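Local coordinates for heterokaryon incompatibility protein s (Podospora anserina, PDB 2WVQ) that forms the prion of the [het-s] trait and triggers a lethal incompatibility reaction with het-S, this chain being its globular HeLo domain, at residues V32-H37 with R44-L49; A54-W59 with D172-A177; E89-L94 with D165-F170; S97-S102 with K148-A153. The protein carries 2 engineered substitutions. All blocks are in the same frame, centred on the assembly; numbering follows the deposited sequence.

Contact 1: V32-H37 with R44-L49; sequences VQLGRH and RCQLRL. Engineered in segment 32-37: His37 (natural residue Pro).
The short strand 32-34 runs nearly antiparallel to helix 44-49, at 159° between their directions and 9.8 Å between their axes. The contact is made mainly by Val32, Leu34 and Leu49, with Cys45 CB. Leu34 points at the helix, its CG anti to the carbonyl carbon (chi1 -61°), and its two methyls do different work. Leu34 CD1 sits 3.8 Å from Cys45 CB and equally close to the backbone N of Gln46. Leu34 CD2 meets Leu49 CD2 tip to tip at 4.0 Å. Val32 CG2, anti to its own backbone N, reaches the same methyl, Leu49 CD2, obliquely at 4.0 Å. One methyl of Leu49 thus touches two strand residues, Val32 and Leu34, two positions apart. Gln46 bends at chi2 (62°) and brings its amide near the strand, but its NE2 is hydrogen-bonded to Asp50 of its own helix. Leu160 of helix 157-176 packs on both Leu34 and Leu49, so the contact lies in the core of the helical domain, where strand 32-34 also pairs with strand 152-154. No hydrogen bond joins the two segments. Strand and helix are held here by van der Waals packing of buried aliphatic groups.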
loop_
_atom_site.group_PDB
_atom_site.type_symbol
_atom_site.label_atom_id
_atom_site.label_comp_id
_atom_site.label_asym_id
_atom_site.label_seq_id
_atom_site.Cartn_x
_atom_site.Cartn_y
_atom_site.Cartn_z
ATOM N N VAL A 32 -1.795 11.444 12.787
ATOM C CA VAL A 32 -3.041 11.053 12.099
ATOM C C VAL A 32 -4.393 11.355 12.770
ATOM O O VAL A 32 -4.682 10.971 13.906
ATOM C CB VAL A 32 -2.979 9.703 11.250
ATOM C CG1 VAL A 32 -1.821 8.776 11.616
ATOM C CG2 VAL A 32 -4.356 8.996 11.112
ATOM N N GLN A 33 -5.187 12.112 12.011
ATOM C CA GLN A 33 -6.534 12.510 12.370
ATOM C C GLN A 33 -7.551 11.642 11.611
ATOM O O GLN A 33 -7.229 11.034 10.583
ATOM C CB GLN A 33 -6.752 13.965 11.966
ATOM C CG GLN A 33 -5.924 15.012 12.685
ATOM C CD GLN A 33 -5.900 16.323 11.913
ATOM O OE1 GLN A 33 -5.433 17.337 12.401
ATOM N NE2 GLN A 33 -6.422 16.299 10.693
ATOM N N LEU A 34 -8.776 11.545 12.136
ATOM C CA LEU A 34 -9.832 10.855 11.401
ATOM C C LEU A 34 -10.903 11.870 11.001
ATOM O O LEU A 34 -11.338 12.681 11.813
ATOM C CB LEU A 34 -10.446 9.692 12.199
ATOM C CG LEU A 34 -9.505 8.543 12.597
ATOM C CD1 LEU A 34 -10.330 7.410 13.166
ATOM C CD2 LEU A 34 -8.676 8.055 11.409
ATOM N N GLY A 35 -11.334 11.772 9.752
ATOM C CA GLY A 35 -12.229 12.766 9.186
ATOM C C GLY A 35 -13.690 12.503 9.490
ATOM O O GLY A 35 -14.090 11.448 10.007
ATOM N N ARG A 36 -14.502 13.475 9.110
ATOM C CA ARG A 36 -15.915 13.495 9.427
ATOM C C ARG A 36 -16.631 12.192 9.063
ATOM O O ARG A 36 -17.567 11.776 9.759
ATOM C CB ARG A 36 -16.534 14.728 8.726
ATOM C CG ARG A 36 -17.887 14.512 8.081
ATOM C CD ARG A 36 -17.971 15.335 6.813
ATOM N NE ARG A 36 -18.754 16.539 7.034
ATOM C CZ ARG A 36 -20.046 16.640 6.725
ATOM N NH1 ARG A 36 -20.667 15.602 6.198
ATOM N NH2 ARG A 36 -20.713 17.759 6.948
ATOM N N HIS A 37 -16.195 11.555 7.981
ATOM C CA HIS A 37 -16.924 10.440 7.409
ATOM C C HIS A 37 -16.852 9.106 8.142
ATOM O O HIS A 37 -17.629 8.197 7.816
ATOM C CB HIS A 37 -16.688 10.302 5.886
ATOM C CG HIS A 37 -17.637 11.132 5.064
ATOM N ND1 HIS A 37 -17.479 12.494 4.885
ATOM C CD2 HIS A 37 -18.786 10.801 4.421
ATOM C CE1 HIS A 37 -18.473 12.960 4.149
ATOM N NE2 HIS A 37 -19.289 11.958 3.867
ATOM N N ARG A 44 -14.104 3.694 17.880
ATOM C CA ARG A 44 -13.547 2.361 17.620
ATOM C C ARG A 44 -12.361 2.387 16.653
ATOM O O ARG A 44 -11.358 1.735 16.904
ATOM C CB ARG A 44 -14.629 1.386 17.142
ATOM C CG ARG A 44 -14.171 -0.052 16.878
ATOM C CD ARG A 44 -15.192 -0.752 15.928
ATOM N NE ARG A 44 -14.565 -1.348 14.736
ATOM C CZ ARG A 44 -13.805 -2.457 14.730
ATOM N NH1 ARG A 44 -13.544 -3.140 15.864
ATOM N NH2 ARG A 44 -13.285 -2.887 13.573
ATOM N N CYS A 45 -12.476 3.129 15.543
ATOM C CA CYS A 45 -11.391 3.213 14.555
ATOM C C CYS A 45 -10.104 3.848 15.135
ATOM O O CYS A 45 -8.988 3.439 14.794
ATOM C CB CYS A 45 -11.874 3.970 13.308
ATOM S SG CYS A 45 -13.009 2.953 12.321
ATOM N N GLN A 46 -10.271 4.865 15.979
ATOM C CA GLN A 46 -9.145 5.481 16.677
ATOM C C GLN A 46 -8.472 4.471 17.623
ATOM O O GLN A 46 -7.253 4.333 17.567
ATOM C CB GLN A 46 -9.572 6.742 17.434
ATOM C CG GLN A 46 -8.439 7.429 18.224
ATOM C CD GLN A 46 -7.320 7.921 17.331
ATOM O OE1 GLN A 46 -7.524 8.818 16.522
ATOM N NE2 GLN A 46 -6.127 7.322 17.464
ATOM N N LEU A 47 -9.256 3.740 18.415
ATOM C CA LEU A 47 -8.697 2.672 19.273
ATOM C C LEU A 47 -7.963 1.564 18.478
ATOM O O LEU A 47 -6.960 1.042 18.964
ATOM C CB LEU A 47 -9.755 2.092 20.234
ATOM C CG LEU A 47 -10.304 3.048 21.321
ATOM C CD1 LEU A 47 -11.503 2.492 22.034
ATOM C CD2 LEU A 47 -9.242 3.479 22.331
ATOM N N ARG A 48 -8.474 1.189 17.291
ATOM C CA ARG A 48 -7.818 0.212 16.401
ATOM C C ARG A 48 -6.423 0.703 15.963
ATOM O O ARG A 48 -5.454 -0.077 15.962
ATOM C CB ARG A 48 -8.643 -0.074 15.133
ATOM C CG ARG A 48 -10.045 -0.536 15.299
ATOM C CD ARG A 48 -10.162 -2.055 15.341
ATOM N NE ARG A 48 -9.761 -2.713 14.093
ATOM C CZ ARG A 48 -9.688 -4.041 13.944
ATOM N NH1 ARG A 48 -9.984 -4.845 14.968
ATOM N NH2 ARG A 48 -9.320 -4.569 12.776
ATOM N N LEU A 49 -6.326 1.985 15.604
ATOM C CA LEU A 49 -5.043 2.659 15.348
ATOM C C LEU A 49 -4.073 2.693 16.569
ATOM O O LEU A 49 -2.864 2.429 16.424
ATOM C CB LEU A 49 -5.292 4.084 14.848
ATOM C CG LEU A 49 -4.872 4.683 13.493
ATOM C CD1 LEU A 49 -4.616 3.712 12.294
ATOM C CD2 LEU A 49 -5.832 5.804 13.105
#

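Contact 2: A54-W59 with D172-A177; sequences ARLSRW and DELEKA
Trp59 and Leu174 make the tight part of this contact. Leu174 CG lies over one face of the indole, 3.8 Å from the centroid of the six-membered ring, a CH-pi contact. The ring is placed there by chi1 of 179°, with CG anti to the backbone N. Trp59 NE1 makes a weak hydrogen bond to Leu174 O at 3.1 Å. Leu56 CD1 touches Leu174 CD2 at 4.1 Å, and Phe22 meets the Trp59 ring. The two helices run almost parallel, 17° apart, and belong to the helical HeLo domain, where helix 42-62 packs beside helix 157-176. The solvent side is polar, with two waters and a salt-bridge network of Arg55, Asp172 and Glu175. Arg55 reaches across with an extended chain and grips Glu175 side-on: NE bonds to Glu175 OE1 at 3.1 Å and NH2 to Glu175 OE2. The same NH2 gives a nearly straight bond (170°) to the anti lone pair of Asp172 OD2, at 2.6 Å. Both acids sit at the guanidinium edge. One water links Arg55 O to Glu175 OE1, and a second donates to Asp172 OD2. Asp172 OD1 has its own salt bridge to Arg169.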
loop_
_atom_site.group_PDB
_atom_site.type_symbol
_atom_site.label_atom_id
_atom_site.label_comp_id
_atom_site.label_asym_id
_atom_site.label_seq_id
_atom_site.Cartn_x
_atom_site.Cartn_y
_atom_site.Cartn_z
ATOM N N ALA A 54 0.428 0.354 19.574
ATOM C CA ALA A 54 0.875 -0.308 20.830
ATOM C C ALA A 54 1.596 -1.625 20.512
ATOM O O ALA A 54 2.569 -2.007 21.175
ATOM C CB ALA A 54 -0.337 -0.577 21.774
ATOM N N ARG A 55 1.115 -2.315 19.489
ATOM C CA ARG A 55 1.655 -3.619 19.167
ATOM C C ARG A 55 3.020 -3.522 18.475
ATOM O O ARG A 55 3.937 -4.358 18.736
ATOM C CB ARG A 55 0.668 -4.431 18.359
ATOM C CG ARG A 55 1.081 -5.890 18.275
ATOM C CD ARG A 55 0.504 -6.543 17.081
ATOM N NE ARG A 55 1.181 -7.780 16.713
ATOM C CZ ARG A 55 0.946 -8.428 15.577
ATOM N NH1 ARG A 55 0.050 -7.948 14.704
ATOM N NH2 ARG A 55 1.609 -9.536 15.297
ATOM N N LEU A 56 3.155 -2.502 17.620
ATOM C CA LEU A 56 4.419 -2.157 16.972
ATOM C C LEU A 56 5.441 -1.739 18.058
ATOM O O LEU A 56 6.592 -2.241 18.104
ATOM C CB LEU A 56 4.226 -1.022 15.931
ATOM C CG LEU A 56 5.455 -0.436 15.183
ATOM C CD1 LEU A 56 6.179 -1.446 14.351
ATOM C CD2 LEU A 56 5.144 0.821 14.307
ATOM N N SER A 57 5.031 -0.854 18.946
ATOM C CA SER A 57 5.961 -0.500 20.004
ATOM C C SER A 57 6.328 -1.672 20.959
ATOM O O SER A 57 7.462 -1.715 21.410
ATOM C CB SER A 57 5.557 0.767 20.734
ATOM O OG SER A 57 4.737 0.506 21.827
ATOM N N ARG A 58 5.391 -2.584 21.248
ATOM C CA ARG A 58 5.676 -3.782 22.012
ATOM C C ARG A 58 6.828 -4.561 21.424
ATOM O O ARG A 58 7.664 -5.048 22.177
ATOM C CB ARG A 58 4.466 -4.692 22.237
ATOM C CG ARG A 58 4.631 -5.751 23.416
ATOM C CD ARG A 58 3.427 -6.687 23.476
ATOM N NE ARG A 58 2.192 -5.894 23.543
ATOM C CZ ARG A 58 1.151 -5.948 22.699
ATOM N NH1 ARG A 58 1.128 -6.796 21.689
ATOM N NH2 ARG A 58 0.106 -5.147 22.901
ATOM N N TRP A 59 6.860 -4.677 20.091
ATOM C CA TRP A 59 7.939 -5.327 19.391
ATOM C C TRP A 59 9.299 -4.697 19.648
ATOM O O TRP A 59 10.284 -5.424 19.879
ATOM C CB TRP A 59 7.694 -5.402 17.875
ATOM C CG TRP A 59 8.837 -6.067 17.183
ATOM C CD1 TRP A 59 9.015 -7.399 17.013
ATOM C CD2 TRP A 59 9.966 -5.427 16.584
ATOM N NE1 TRP A 59 10.198 -7.638 16.359
ATOM C CE2 TRP A 59 10.797 -6.441 16.081
ATOM C CE3 TRP A 59 10.353 -4.085 16.426
ATOM C CZ2 TRP A 59 11.990 -6.173 15.402
ATOM C CZ3 TRP A 59 11.538 -3.814 15.740
ATOM C CH2 TRP A 59 12.351 -4.856 15.249
ATOM N N ASP A 172 3.466 -9.008 12.411
ATOM C CA ASP A 172 3.545 -10.482 12.287
ATOM C C ASP A 172 4.908 -10.900 11.739
ATOM O O ASP A 172 5.554 -11.801 12.296
ATOM C CB ASP A 172 2.471 -11.074 11.354
ATOM C CG ASP A 172 1.055 -11.005 11.926
ATOM O OD1 ASP A 172 0.087 -11.262 11.163
ATOM O OD2 ASP A 172 0.903 -10.688 13.126
ATOM N N GLU A 173 5.322 -10.273 10.635
ATOM C CA GLU A 173 6.624 -10.522 9.995
ATOM C C GLU A 173 7.812 -10.233 10.938
ATOM O O GLU A 173 8.760 -11.035 11.021
ATOM C CB GLU A 173 6.752 -9.686 8.716
ATOM C CG GLU A 173 6.368 -10.396 7.425
ATOM C CD GLU A 173 6.822 -9.629 6.175
ATOM O OE1 GLU A 173 7.757 -10.096 5.474
ATOM O OE2 GLU A 173 6.238 -8.554 5.886
ATOM N N LEU A 174 7.743 -9.102 11.640
ATOM C CA LEU A 174 8.743 -8.655 12.637
ATOM C C LEU A 174 8.884 -9.608 13.808
ATOM O O LEU A 174 10.006 -9.904 14.251
ATOM C CB LEU A 174 8.353 -7.284 13.186
ATOM C CG LEU A 174 9.061 -5.959 12.918
ATOM C CD1 LEU A 174 10.037 -5.964 11.759
ATOM C CD2 LEU A 174 8.082 -4.796 12.831
ATOM N N GLU A 175 7.746 -10.052 14.334
ATOM C CA GLU A 175 7.716 -11.021 15.427
ATOM C C GLU A 175 8.217 -12.414 15.002
ATOM O O GLU A 175 8.750 -13.150 15.818
ATOM C CB GLU A 175 6.311 -11.104 16.046
ATOM C CG GLU A 175 5.906 -9.906 16.915
ATOM C CD GLU A 175 4.413 -9.920 17.271
ATOM O OE1 GLU A 175 3.858 -8.882 17.702
ATOM O OE2 GLU A 175 3.785 -10.979 17.107
ATOM N N LYS A 176 8.031 -12.769 13.727
ATOM C CA LYS A 176 8.507 -14.036 13.166
ATOM C C LYS A 176 10.050 -14.092 13.099
ATOM O O LYS A 176 10.640 -15.162 13.234
ATOM C CB LYS A 176 7.898 -14.266 11.761
ATOM C CG LYS A 176 7.563 -15.724 11.381
ATOM C CD LYS A 176 8.784 -16.473 10.781
ATOM C CE LYS A 176 8.586 -17.978 10.717
ATOM N NZ LYS A 176 7.456 -18.379 9.810
ATOM N N ALA A 177 10.695 -12.947 12.871
ATOM C CA ALA A 177 12.144 -12.919 12.653
ATOM C C ALA A 177 12.980 -12.926 13.950
ATOM O O ALA A 177 14.212 -12.989 13.899
ATOM C CB ALA A 177 12.523 -11.729 11.764
HETATM O O HOH W 1 4.659 -6.928 19.060
HETATM O O HOH W 2 -1.700 -10.174 13.338
#

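Contact 3: E89-L94 with D165-F170; sequences EEILLL and DQVARF
The ring of Phe170 is met at its edge by two side chains of helix 89-94. Glu90 OE1 lies near the ring plane, 3.5 Å from Phe170 CZ, with the carboxylate turned 72° from the ring. Leu94 CD2 also sits at the edge, 3.9 Å from Phe170 CE1. Ile91 approaches obliquely, and its CG1 comes within 3.6 Å of Phe170 CD1; the two side chains lie alongside each other, pointing opposite ways. Leu94, its CG anti to the backbone N, also lays CD2 against Gln166 CB at 3.5 Å and against Val167 CG2 at 3.9 Å. The helices are antiparallel, at 178°, with axes 10.7 Å apart. This is helix packing between helix 79-108 and helix 157-176, and it forms part of the homodimer interface. Glu90 OE2 is held by Arg104 and Thr101 of the second subunit, and Gln166 OE1 by Lys162 of that subunit. No hydrogen bond crosses between the two segments. Their grip is apolar, while these two polar atoms find their partners on the other chain. The carboxylate oxygen at the ring edge would interact favourably with the partly positive ring hydrogens, and Arg104 of the second subunit probably favours a charged Glu90.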
loop_
_atom_site.group_PDB
_atom_site.type_symbol
_atom_site.label_atom_id
_atom_site.label_comp_id
_atom_site.label_asym_id
_atom_site.label_seq_id
_atom_site.Cartn_x
_atom_site.Cartn_y
_atom_site.Cartn_z
ATOM N N GLU A 89 11.075 0.138 6.765
ATOM C CA GLU A 89 11.072 1.039 5.601
ATOM C C GLU A 89 9.704 0.933 4.883
ATOM O O GLU A 89 9.108 1.956 4.557
ATOM C CB GLU A 89 12.219 0.738 4.627
ATOM C CG GLU A 89 13.566 1.213 5.082
ATOM C CD GLU A 89 14.720 0.577 4.335
ATOM O OE1 GLU A 89 15.840 1.102 4.470
ATOM O OE2 GLU A 89 14.526 -0.442 3.638
ATOM N N GLU A 90 9.202 -0.291 4.681
ATOM C CA GLU A 90 7.868 -0.494 4.094
ATOM C C GLU A 90 6.683 0.073 4.942
ATOM O O GLU A 90 5.718 0.602 4.369
ATOM C CB GLU A 90 7.663 -1.952 3.684
ATOM C CG GLU A 90 6.941 -2.041 2.295
ATOM C CD GLU A 90 6.664 -3.439 1.834
ATOM O OE1 GLU A 90 5.550 -3.679 1.318
ATOM O OE2 GLU A 90 7.561 -4.310 1.976
ATOM N N ILE A 91 6.760 0.027 6.281
ATOM C CA ILE A 91 5.732 0.728 7.118
ATOM C C ILE A 91 5.763 2.247 6.842
ATOM O O ILE A 91 4.703 2.883 6.706
ATOM C CB ILE A 91 5.848 0.412 8.684
ATOM C CG1 ILE A 91 5.538 -1.049 8.954
ATOM C CG2 ILE A 91 4.874 1.292 9.521
ATOM C CD1 ILE A 91 6.032 -1.587 10.322
ATOM N N LEU A 92 6.967 2.810 6.731
ATOM C CA LEU A 92 7.149 4.207 6.347
ATOM C C LEU A 92 6.517 4.596 4.994
ATOM O O LEU A 92 5.862 5.646 4.900
ATOM C CB LEU A 92 8.628 4.618 6.387
ATOM C CG LEU A 92 9.214 5.377 7.616
ATOM C CD1 LEU A 92 8.393 5.366 8.860
ATOM C CD2 LEU A 92 10.699 5.107 7.924
ATOM N N LEU A 93 6.758 3.769 3.970
ATOM C CA LEU A 93 6.118 3.902 2.628
ATOM C C LEU A 93 4.575 3.858 2.707
ATOM O O LEU A 93 3.882 4.569 1.974
ATOM C CB LEU A 93 6.628 2.790 1.703
ATOM C CG LEU A 93 7.753 2.958 0.679
ATOM C CD1 LEU A 93 8.692 4.108 0.961
ATOM C CD2 LEU A 93 8.512 1.665 0.480
ATOM N N LEU A 94 4.069 2.974 3.547
ATOM C CA LEU A 94 2.657 2.837 3.873
ATOM C C LEU A 94 1.997 4.157 4.320
ATOM O O LEU A 94 0.901 4.511 3.874
ATOM C CB LEU A 94 2.514 1.765 4.987
ATOM C CG LEU A 94 1.132 1.241 5.362
ATOM C CD1 LEU A 94 0.431 0.798 4.052
ATOM C CD2 LEU A 94 1.277 0.047 6.318
ATOM N N ASP A 165 -4.575 -3.048 8.986
ATOM C CA ASP A 165 -4.355 -4.386 8.457
ATOM C C ASP A 165 -2.927 -4.647 7.994
ATOM O O ASP A 165 -2.351 -5.690 8.306
ATOM C CB ASP A 165 -5.329 -4.703 7.292
ATOM C CG ASP A 165 -6.807 -4.759 7.732
ATOM O OD1 ASP A 165 -7.691 -4.910 6.847
ATOM O OD2 ASP A 165 -7.094 -4.648 8.954
ATOM N N GLN A 166 -2.356 -3.722 7.232
ATOM C CA GLN A 166 -0.961 -3.854 6.814
ATOM C C GLN A 166 0.035 -3.728 7.982
ATOM O O GLN A 166 1.040 -4.439 7.997
ATOM C CB GLN A 166 -0.634 -2.865 5.705
ATOM C CG GLN A 166 -1.367 -3.169 4.398
ATOM C CD GLN A 166 -0.501 -2.941 3.179
ATOM O OE1 GLN A 166 -0.933 -2.298 2.212
ATOM N NE2 GLN A 166 0.723 -3.498 3.191
ATOM N N VAL A 167 -0.228 -2.844 8.948
ATOM C CA VAL A 167 0.670 -2.749 10.140
ATOM C C VAL A 167 0.661 -4.053 10.941
ATOM O O VAL A 167 1.727 -4.504 11.352
ATOM C CB VAL A 167 0.492 -1.447 11.015
ATOM C CG1 VAL A 167 1.316 -1.498 12.341
ATOM C CG2 VAL A 167 0.930 -0.168 10.219
ATOM N N ALA A 168 -0.509 -4.675 11.107
ATOM C CA ALA A 168 -0.660 -5.953 11.817
ATOM C C ALA A 168 0.140 -7.047 11.131
ATOM O O ALA A 168 0.881 -7.784 11.791
ATOM C CB ALA A 168 -2.156 -6.370 11.941
ATOM N N ARG A 169 0.018 -7.125 9.802
ATOM C CA ARG A 169 0.796 -8.066 9.004
ATOM C C ARG A 169 2.304 -7.801 9.059
ATOM O O ARG A 169 3.096 -8.732 9.140
ATOM C CB ARG A 169 0.297 -8.157 7.541
ATOM C CG ARG A 169 -1.174 -8.606 7.368
ATOM C CD ARG A 169 -1.657 -9.536 8.485
ATOM N NE ARG A 169 -2.979 -9.110 8.955
ATOM C CZ ARG A 169 -3.456 -9.265 10.190
ATOM N NH1 ARG A 169 -2.721 -9.834 11.143
ATOM N NH2 ARG A 169 -4.686 -8.829 10.473
ATOM N N PHE A 170 2.704 -6.536 9.054
ATOM C CA PHE A 170 4.111 -6.213 9.155
ATOM C C PHE A 170 4.699 -6.593 10.530
ATOM O O PHE A 170 5.838 -7.032 10.585
ATOM C CB PHE A 170 4.386 -4.745 8.829
ATOM C CG PHE A 170 4.351 -4.407 7.345
ATOM C CD1 PHE A 170 3.654 -3.273 6.892
ATOM C CD2 PHE A 170 5.024 -5.179 6.402
ATOM C CE1 PHE A 170 3.647 -2.925 5.537
ATOM C CE2 PHE A 170 5.005 -4.838 5.050
ATOM C CZ PHE A 170 4.311 -3.711 4.618
#

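Contact 4: S97-S102 with K148-A153; sequences SAQKTS and KKTAWA
The Gln99 amide is held by two hydrogen bonds, one on each polar atom: NE2 has one direct bond, to Thr150 OG1, and OE1 has one from a water. Gln99 has two conformers; in this one NE2 lies 3.0 Å from Thr150 OG1, which is close to the amide plane. The water also donates to Thr150 O, 2.9 Å from the water oxygen, and weakly accepts from Lys149 NZ. The side chain is extended, with CG anti to the backbone N (chi1 -178°), so it crosses obliquely over one face of the Trp152 indole. Gln99 CB stands over the five-membered ring in a CH-pi contact, and Gln99 OE1 lies over one face of the indole, 3.5 Å from Trp152 CD1. The amide is tilted only 23° from the indole. Trp152 takes the crowded chi1 of 63° and turns its far end to Ala98, whose CB is 3.4 Å from Trp152 CH2. Ser102 CB lies 3.7 Å from Trp152 CE3, on the same six-membered ring, and Ser102 OG donates to a lone pair of Ala153 O at 2.6 Å. Trp152 also packs on Val32 and Tyr31. The contact sets helix 79-108 against strand 152-154, which pairs in parallel with strand 32-34.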
loop_
_atom_site.group_PDB
_atom_site.type_symbol
_atom_site.label_atom_id
_atom_site.label_comp_id
_atom_site.label_asym_id
_atom_site.label_seq_id
_atom_site.Cartn_x
_atom_site.Cartn_y
_atom_site.Cartn_z
ATOM N N SER A 97 2.300 6.993 1.361
ATOM C CA SER A 97 1.135 6.769 0.496
ATOM C C SER A 97 -0.201 7.303 1.015
ATOM O O SER A 97 -0.968 7.925 0.248
ATOM C CB SER A 97 1.001 5.259 0.192
ATOM O OG SER A 97 2.178 4.786 -0.438
ATOM N N ALA A 98 -0.525 7.010 2.275
ATOM C CA ALA A 98 -1.773 7.455 2.901
ATOM C C ALA A 98 -1.892 8.988 2.906
ATOM O O ALA A 98 -2.985 9.527 2.613
ATOM C CB ALA A 98 -1.891 6.890 4.331
ATOM N N GLN A 99 -0.770 9.658 3.191
ATOM C CA GLN A 99 -0.721 11.124 3.186
ATOM C C GLN A 99 -0.901 11.746 1.810
ATOM O O GLN A 99 -1.534 12.788 1.722
ATOM C CB GLN A 99 0.521 11.713 3.898
ATOM C CG GLN A 99 0.512 13.269 3.918
ATOM C CD GLN A 99 1.225 13.911 5.100
ATOM O OE1 GLN A 99 2.026 13.281 5.784
ATOM N NE2 GLN A 99 0.943 15.188 5.330
ATOM N N LYS A 100 -0.380 11.118 0.744
ATOM C CA LYS A 100 -0.654 11.582 -0.630
ATOM C C LYS A 100 -2.115 11.382 -0.971
ATOM O O LYS A 100 -2.727 12.253 -1.593
ATOM C CB LYS A 100 0.199 10.852 -1.668
ATOM C CG LYS A 100 1.663 11.137 -1.553
ATOM C CD LYS A 100 2.419 10.330 -2.551
ATOM C CE LYS A 100 3.882 10.697 -2.551
ATOM N NZ LYS A 100 4.120 12.121 -2.973
ATOM N N THR A 101 -2.681 10.243 -0.578
ATOM C CA THR A 101 -4.127 10.015 -0.722
ATOM C C THR A 101 -4.970 11.069 0.017
ATOM O O THR A 101 -5.916 11.673 -0.560
ATOM C CB THR A 101 -4.499 8.545 -0.375
ATOM O OG1 THR A 101 -3.776 7.699 -1.261
ATOM C CG2 THR A 101 -5.972 8.264 -0.563
ATOM N N SER A 102 -4.611 11.327 1.275
ATOM C CA SER A 102 -5.269 12.351 2.085
ATOM C C SER A 102 -5.159 13.755 1.444
ATOM O O SER A 102 -6.135 14.483 1.398
ATOM C CB SER A 102 -4.697 12.351 3.498
ATOM O OG SER A 102 -5.137 13.465 4.235
ATOM N N LYS A 148 7.966 18.671 14.607
ATOM C CA LYS A 148 6.707 18.105 14.110
ATOM C C LYS A 148 6.720 17.869 12.587
ATOM O O LYS A 148 7.428 18.562 11.844
ATOM C CB LYS A 148 5.515 19.006 14.480
ATOM C CG LYS A 148 4.838 18.677 15.819
ATOM C CD LYS A 148 3.472 19.390 15.930
ATOM C CE LYS A 148 3.078 19.700 17.394
ATOM N NZ LYS A 148 4.059 20.564 18.154
ATOM N N LYS A 149 5.963 16.849 12.164
ATOM C CA LYS A 149 5.507 16.657 10.779
ATOM C C LYS A 149 4.108 17.281 10.675
ATOM O O LYS A 149 3.417 17.432 11.694
ATOM C CB LYS A 149 5.453 15.152 10.440
ATOM C CG LYS A 149 6.741 14.593 9.817
ATOM C CD LYS A 149 7.091 13.166 10.300
ATOM C CE LYS A 149 6.510 12.014 9.442
ATOM N NZ LYS A 149 5.135 11.557 9.870
ATOM N N THR A 150 3.693 17.646 9.457
ATOM C CA THR A 150 2.313 18.114 9.195
ATOM C C THR A 150 1.279 17.038 9.592
ATOM O O THR A 150 1.407 15.880 9.170
ATOM C CB THR A 150 2.096 18.506 7.686
ATOM O OG1 THR A 150 2.317 17.361 6.835
ATOM C CG2 THR A 150 3.032 19.668 7.258
ATOM N N ALA A 151 0.296 17.421 10.411
ATOM C CA ALA A 151 -0.837 16.556 10.778
ATOM C C ALA A 151 -1.714 16.348 9.552
ATOM O O ALA A 151 -1.863 17.252 8.735
ATOM C CB ALA A 151 -1.647 17.157 11.929
ATOM N N TRP A 152 -2.260 15.147 9.403
ATOM C CA TRP A 152 -3.009 14.815 8.212
ATOM C C TRP A 152 -4.139 13.838 8.556
ATOM O O TRP A 152 -4.049 13.076 9.507
ATOM C CB TRP A 152 -2.057 14.283 7.125
ATOM C CG TRP A 152 -1.396 13.016 7.554
ATOM C CD1 TRP A 152 -0.287 12.893 8.335
ATOM C CD2 TRP A 152 -1.831 11.691 7.256
ATOM N NE1 TRP A 152 -0.004 11.562 8.542
ATOM C CE2 TRP A 152 -0.926 10.805 7.874
ATOM C CE3 TRP A 152 -2.888 11.164 6.506
ATOM C CZ2 TRP A 152 -1.061 9.430 7.787
ATOM C CZ3 TRP A 152 -3.018 9.812 6.427
ATOM C CH2 TRP A 152 -2.116 8.953 7.061
ATOM N N ALA A 153 -5.217 13.871 7.792
ATOM C CA ALA A 153 -6.396 13.077 8.119
ATOM C C ALA A 153 -6.595 11.889 7.203
ATOM O O ALA A 153 -6.310 11.954 6.015
ATOM C CB ALA A 153 -7.664 13.971 8.106
HETATM O O HOH W 3 3.435 14.043 8.127
#

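From the N terminus, contact 1 closes first, a short loop from strand 32-34 to helix 42-62. Contact 2 opens later on that helix and closes the longest loop, ending on helix 157-176. Contact 3 opens and closes within that span, and contact 4 lies within contact 3 in turn, so the three nest without crossing. Contacts 2 and 3 share helix 157-176 and touch; contacts 3 and 4 share helix 79-108. Contacts 1 and 4 meet at the small parallel sheet, where Gln33 N lies 2.9 Å from Trp152 O. Together they tie three long helices to the two strands. Contacts 3 and 4 also reach the second subunit.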